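Local atomic coordinates of superoxide dismutase (Anaplasma phagocytophilum, PDB entry 3JS4), a protein that probably protects the cell by converting superoxide into molecular oxygen and hydrogen peroxide, using a bound iron ion that is alternately reduced and oxidised. Residues A[96-108]-A[180-192]. Numbering follows the deposited sequence.
Sequences AQIWNHDFYWQSM and LPLATMDVWEHAY. With FE (Fe (III) ion), chain E.
Asp186 leaves the end of strand 180-186 and passes across one face of the Tyr104 ring on its way to the iron. Its CB lies over the ring centre, a CH-pi contact 3.8 Å from the centroid, while Met108 CE touches the opposite face near its rim. With CG anti to the backbone N (chi1 -168°), the carboxylate reaches the metal. There OD2 binds iron at 2.0 Å; OD1 accepts from Trp188 N, closing an Asx turn, and takes a weak bond from the iron-bound water. Aspartate suits this place because one oxygen can bind metal while the other organises the turn. His101 NE2 and His190 NE2 each bind at 2.2 Å, and His45 completes the protein ligands, the three-histidine, one-aspartate site of the iron/manganese superoxide dismutases, built where the alpha-hairpin domain meets the C-terminal domain. His101 is steadied by ND1, which donates to Gln97 O at 2.6 Å in the imidazole plane. Gln97 NE2 obliquely approaches Trp188 CZ2 (3.3 Å) and bonds weakly to the iron-bound water. Where helix 96-106 and strand 180-186 cross at 99°, small Ser107 lets the backbones close in: OG accepts from Thr184 N (3.0 Å) and donates to Phe103 O.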
loop_
_atom_site.group_PDB
_atom_site.type_symbol
_atom_site.label_atom_id
_atom_site.label_comp_id
_atom_site.label_asym_id
_atom_site.label_seq_id
_atom_site.Cartn_x
_atom_site.Cartn_y
_atom_site.Cartn_z
ATOM N N ALA A 96 -3.154 9.678 5.278
ATOM C CA ALA A 96 -3.043 8.834 4.093
ATOM C C ALA A 96 -1.788 7.989 4.178
ATOM O O ALA A 96 -1.817 6.784 3.881
ATOM C CB ALA A 96 -3.054 9.698 2.767
ATOM N N GLN A 97 -0.682 8.597 4.598
ATOM C CA GLN A 97 0.545 7.801 4.744
ATOM C C GLN A 97 0.419 6.720 5.808
ATOM O O GLN A 97 0.975 5.621 5.643
ATOM C CB GLN A 97 1.797 8.680 4.931
ATOM C CG GLN A 97 2.204 9.434 3.627
ATOM C CD GLN A 97 2.732 8.498 2.555
ATOM O OE1 GLN A 97 1.968 7.832 1.854
ATOM N NE2 GLN A 97 4.039 8.462 2.405
ATOM N N ILE A 98 -0.329 6.988 6.886
ATOM C CA ILE A 98 -0.496 5.931 7.900
ATOM C C ILE A 98 -1.310 4.775 7.309
ATOM O O ILE A 98 -0.929 3.595 7.417
ATOM C CB ILE A 98 -1.189 6.411 9.197
ATOM C CG1 ILE A 98 -0.367 7.483 9.928
ATOM C CG2 ILE A 98 -1.409 5.202 10.128
ATOM C CD1 ILE A 98 -1.223 8.257 11.007
ATOM N N TRP A 99 -2.434 5.131 6.689
ATOM C CA TRP A 99 -3.326 4.144 6.053
ATOM C C TRP A 99 -2.553 3.345 4.992
ATOM O O TRP A 99 -2.637 2.114 4.950
ATOM C CB TRP A 99 -4.555 4.845 5.415
ATOM C CG TRP A 99 -5.645 3.837 4.972
ATOM C CD1 TRP A 99 -6.795 3.503 5.667
ATOM C CD2 TRP A 99 -5.667 3.049 3.763
ATOM N NE1 TRP A 99 -7.511 2.556 4.968
ATOM C CE2 TRP A 99 -6.846 2.258 3.800
ATOM C CE3 TRP A 99 -4.804 2.938 2.650
ATOM C CZ2 TRP A 99 -7.187 1.361 2.765
ATOM C CZ3 TRP A 99 -5.143 2.039 1.619
ATOM C CH2 TRP A 99 -6.341 1.271 1.688
ATOM N N ASN A 100 -1.802 4.036 4.133
ATOM C CA ASN A 100 -1.018 3.363 3.090
ATOM C C ASN A 100 0.029 2.379 3.635
ATOM O O ASN A 100 0.218 1.291 3.090
ATOM C CB ASN A 100 -0.269 4.382 2.234
ATOM C CG ASN A 100 -1.199 5.295 1.446
ATOM O OD1 ASN A 100 -2.355 4.967 1.212
ATOM N ND2 ASN A 100 -0.671 6.448 1.018
ATOM N N HIS A 101 0.766 2.790 4.655
ATOM C CA HIS A 101 1.762 1.897 5.265
ATOM C C HIS A 101 1.099 0.689 5.943
ATOM O O HIS A 101 1.601 -0.432 5.827
ATOM C CB HIS A 101 2.677 2.664 6.240
ATOM C CG HIS A 101 3.701 3.505 5.541
ATOM N ND1 HIS A 101 3.422 4.780 5.081
ATOM C CD2 HIS A 101 4.973 3.233 5.157
ATOM C CE1 HIS A 101 4.502 5.274 4.492
ATOM N NE2 HIS A 101 5.448 4.348 4.498
ATOM N N ASP A 102 -0.030 0.900 6.622
ATOM C CA ASP A 102 -0.738 -0.230 7.249
ATOM C C ASP A 102 -1.060 -1.238 6.127
ATOM O O ASP A 102 -0.873 -2.450 6.292
ATOM C CB ASP A 102 -2.061 0.186 7.942
ATOM C CG ASP A 102 -1.872 0.938 9.274
ATOM O OD1 ASP A 102 -0.777 0.960 9.876
ATOM O OD2 ASP A 102 -2.879 1.519 9.742
ATOM N N PHE A 103 -1.543 -0.734 4.995
ATOM C CA PHE A 103 -1.943 -1.580 3.865
ATOM C C PHE A 103 -0.724 -2.295 3.281
ATOM O O PHE A 103 -0.794 -3.478 2.898
ATOM C CB PHE A 103 -2.582 -0.713 2.762
ATOM C CG PHE A 103 -3.574 -1.461 1.891
ATOM C CD1 PHE A 103 -4.801 -1.858 2.405
ATOM C CD2 PHE A 103 -3.281 -1.749 0.560
ATOM C CE1 PHE A 103 -5.724 -2.554 1.612
ATOM C CE2 PHE A 103 -4.189 -2.424 -0.242
ATOM C CZ PHE A 103 -5.428 -2.819 0.283
ATOM N N TYR A 104 0.395 -1.567 3.210
ATOM C CA TYR A 104 1.638 -2.107 2.653
ATOM C C TYR A 104 2.115 -3.297 3.481
ATOM O O TYR A 104 2.523 -4.323 2.919
ATOM C CB TYR A 104 2.691 -1.004 2.683
ATOM C CG TYR A 104 4.104 -1.351 2.293
ATOM C CD1 TYR A 104 4.402 -1.914 1.048
ATOM C CD2 TYR A 104 5.170 -1.027 3.151
ATOM C CE1 TYR A 104 5.724 -2.176 0.678
ATOM C CE2 TYR A 104 6.486 -1.268 2.790
ATOM C CZ TYR A 104 6.761 -1.832 1.556
ATOM O OH TYR A 104 8.057 -2.085 1.223
ATOM N N TRP A 105 2.128 -3.159 4.813
ATOM C CA TRP A 105 2.612 -4.274 5.622
ATOM C C TRP A 105 1.751 -5.516 5.456
ATOM O O TRP A 105 2.280 -6.639 5.473
ATOM C CB TRP A 105 2.762 -3.911 7.123
ATOM C CG TRP A 105 3.583 -2.656 7.374
ATOM C CD1 TRP A 105 3.181 -1.533 8.050
ATOM C CD2 TRP A 105 4.932 -2.408 6.956
ATOM N NE1 TRP A 105 4.194 -0.613 8.081
ATOM C CE2 TRP A 105 5.284 -1.122 7.432
ATOM C CE3 TRP A 105 5.895 -3.170 6.259
ATOM C CZ2 TRP A 105 6.548 -0.558 7.213
ATOM C CZ3 TRP A 105 7.145 -2.609 6.024
ATOM C CH2 TRP A 105 7.459 -1.303 6.499
ATOM N N GLN A 106 0.430 -5.331 5.341
ATOM C CA GLN A 106 -0.476 -6.461 5.127
ATOM C C GLN A 106 -0.332 -7.087 3.729
ATOM O O GLN A 106 -0.732 -8.244 3.517
ATOM C CB GLN A 106 -1.935 -6.026 5.347
ATOM C CG GLN A 106 -2.185 -5.366 6.686
ATOM C CD GLN A 106 -3.620 -4.905 6.844
ATOM O OE1 GLN A 106 -3.933 -3.718 6.643
ATOM N NE2 GLN A 106 -4.510 -5.838 7.186
ATOM N N SER A 107 0.240 -6.317 2.803
ATOM C CA SER A 107 0.431 -6.704 1.412
ATOM C C SER A 107 1.668 -7.597 1.216
ATOM O O SER A 107 2.017 -7.949 0.093
ATOM C CB SER A 107 0.546 -5.442 0.544
ATOM O OG SER A 107 -0.719 -4.755 0.487
ATOM N N MET A 108 2.343 -7.944 2.304
ATOM C CA MET A 108 3.527 -8.784 2.224
ATOM C C MET A 108 3.423 -9.815 3.343
ATOM O O MET A 108 2.661 -9.626 4.285
ATOM C CB MET A 108 4.800 -7.947 2.415
ATOM C CG MET A 108 4.967 -6.779 1.414
ATOM S SD MET A 108 6.527 -5.877 1.586
ATOM C CE MET A 108 6.226 -4.898 3.080
ATOM N N LEU A 180 -11.296 -0.691 -5.909
ATOM C CA LEU A 180 -11.089 -1.320 -4.607
ATOM C C LEU A 180 -9.625 -1.755 -4.476
ATOM O O LEU A 180 -9.165 -2.583 -5.258
ATOM C CB LEU A 180 -12.033 -2.519 -4.426
ATOM C CG LEU A 180 -11.808 -3.415 -3.202
ATOM C CD1 LEU A 180 -12.446 -2.831 -1.940
ATOM C CD2 LEU A 180 -12.339 -4.820 -3.464
ATOM N N PRO A 181 -8.887 -1.185 -3.499
ATOM C CA PRO A 181 -7.470 -1.583 -3.370
ATOM C C PRO A 181 -7.346 -2.985 -2.791
ATOM O O PRO A 181 -8.111 -3.348 -1.888
ATOM C CB PRO A 181 -6.884 -0.548 -2.393
ATOM C CG PRO A 181 -8.061 -0.010 -1.623
ATOM C CD PRO A 181 -9.278 -0.141 -2.525
ATOM N N LEU A 182 -6.382 -3.750 -3.301
ATOM C CA LEU A 182 -6.149 -5.130 -2.876
ATOM C C LEU A 182 -4.772 -5.370 -2.275
ATOM O O LEU A 182 -4.628 -6.190 -1.361
ATOM C CB LEU A 182 -6.360 -6.100 -4.045
ATOM C CG LEU A 182 -7.684 -6.031 -4.822
ATOM C CD1 LEU A 182 -7.659 -6.979 -6.041
ATOM C CD2 LEU A 182 -8.899 -6.334 -3.919
ATOM N N ALA A 183 -3.762 -4.690 -2.828
ATOM C CA ALA A 183 -2.379 -4.753 -2.320
ATOM C C ALA A 183 -1.608 -3.542 -2.809
ATOM O O ALA A 183 -1.942 -2.971 -3.856
ATOM C CB ALA A 183 -1.678 -6.047 -2.785
ATOM N N THR A 184 -0.567 -3.150 -2.064
ATOM C CA THR A 184 0.262 -2.041 -2.491
ATOM C C THR A 184 1.744 -2.353 -2.264
ATOM O O THR A 184 2.108 -3.141 -1.390
ATOM C CB THR A 184 -0.127 -0.684 -1.805
ATOM O OG1 THR A 184 0.532 0.413 -2.452
ATOM C CG2 THR A 184 0.251 -0.661 -0.320
ATOM N N MET A 185 2.567 -1.706 -3.074
ATOM C CA MET A 185 4.009 -1.695 -2.958
ATOM C C MET A 185 4.469 -0.233 -2.911
ATOM O O MET A 185 4.260 0.537 -3.867
ATOM C CB MET A 185 4.625 -2.392 -4.169
ATOM C CG MET A 185 6.147 -2.261 -4.222
ATOM S SD MET A 185 6.888 -3.053 -5.671
ATOM C CE MET A 185 6.293 -2.017 -7.022
ATOM N N ASP A 186 5.049 0.147 -1.781
ATOM C CA ASP A 186 5.645 1.470 -1.568
ATOM C C ASP A 186 6.818 1.656 -2.528
ATOM O O ASP A 186 7.764 0.844 -2.527
ATOM C CB ASP A 186 6.165 1.499 -0.113
ATOM C CG ASP A 186 6.564 2.887 0.375
ATOM O OD1 ASP A 186 6.585 3.850 -0.400
ATOM O OD2 ASP A 186 6.896 3.001 1.571
ATOM N N VAL A 187 6.783 2.700 -3.355
ATOM C CA VAL A 187 7.982 3.062 -4.119
ATOM C C VAL A 187 8.640 4.411 -3.746
ATOM O O VAL A 187 9.504 4.919 -4.502
ATOM C CB VAL A 187 7.807 2.893 -5.676
ATOM C CG1 VAL A 187 7.458 1.412 -6.019
ATOM C CG2 VAL A 187 6.807 3.857 -6.236
ATOM N N TRP A 188 8.280 4.968 -2.574
ATOM C CA TRP A 188 9.108 6.031 -2.031
ATOM C C TRP A 188 10.509 5.459 -1.915
ATOM O O TRP A 188 10.692 4.273 -1.539
ATOM C CB TRP A 188 8.641 6.481 -0.650
ATOM C CG TRP A 188 7.414 7.390 -0.614
ATOM C CD1 TRP A 188 6.138 7.083 -1.035
ATOM C CD2 TRP A 188 7.346 8.705 -0.060
ATOM N NE1 TRP A 188 5.290 8.150 -0.816
ATOM C CE2 TRP A 188 6.000 9.151 -0.199
ATOM C CE3 TRP A 188 8.286 9.549 0.569
ATOM C CZ2 TRP A 188 5.573 10.411 0.244
ATOM C CZ3 TRP A 188 7.854 10.817 1.009
ATOM C CH2 TRP A 188 6.509 11.228 0.837
ATOM N N GLU A 189 11.511 6.279 -2.200
ATOM C CA GLU A 189 12.889 5.783 -2.160
ATOM C C GLU A 189 13.288 5.150 -0.804
ATOM O O GLU A 189 14.031 4.161 -0.777
ATOM C CB GLU A 189 13.861 6.892 -2.535
ATOM C CG GLU A 189 13.743 7.338 -4.015
ATOM C CD GLU A 189 14.832 8.343 -4.402
ATOM O OE1 GLU A 189 14.922 9.404 -3.746
ATOM O OE2 GLU A 189 15.564 8.087 -5.383
ATOM N N HIS A 190 12.778 5.690 0.305
ATOM C CA HIS A 190 13.087 5.077 1.629
ATOM C C HIS A 190 12.594 3.642 1.804
ATOM O O HIS A 190 13.057 2.939 2.736
ATOM C CB HIS A 190 12.581 5.955 2.791
ATOM C CG HIS A 190 11.088 6.010 2.900
ATOM N ND1 HIS A 190 10.359 7.144 2.608
ATOM C CD2 HIS A 190 10.188 5.073 3.300
ATOM C CE1 HIS A 190 9.073 6.898 2.797
ATOM N NE2 HIS A 190 8.941 5.649 3.212
ATOM N N ALA A 191 11.679 3.186 0.932
ATOM C CA ALA A 191 11.145 1.818 1.058
ATOM C C ALA A 191 12.203 0.796 0.731
ATOM O O ALA A 191 12.123 -0.359 1.167
ATOM C CB ALA A 191 9.933 1.592 0.147
ATOM N N TYR A 192 13.185 1.205 -0.071
ATOM C CA TYR A 192 14.127 0.235 -0.577
ATOM C C TYR A 192 15.587 0.693 -0.533
ATOM O O TYR A 192 16.487 -0.137 -0.659
ATOM C CB TYR A 192 13.724 -0.157 -2.006
ATOM C CG TYR A 192 13.669 1.001 -3.004
ATOM C CD1 TYR A 192 14.812 1.478 -3.625
ATOM C CD2 TYR A 192 12.447 1.618 -3.326
ATOM C CE1 TYR A 192 14.739 2.528 -4.588
ATOM C CE2 TYR A 192 12.376 2.660 -4.244
ATOM C CZ TYR A 192 13.509 3.104 -4.877
ATOM O OH TYR A 192 13.376 4.147 -5.777
HETATM FE FE FE E . 7.135 4.353 3.078
HETATM O O HOH W 1 6.068 5.949 1.904
HETATM O O HOH W 2 10.200 -1.436 3.056
#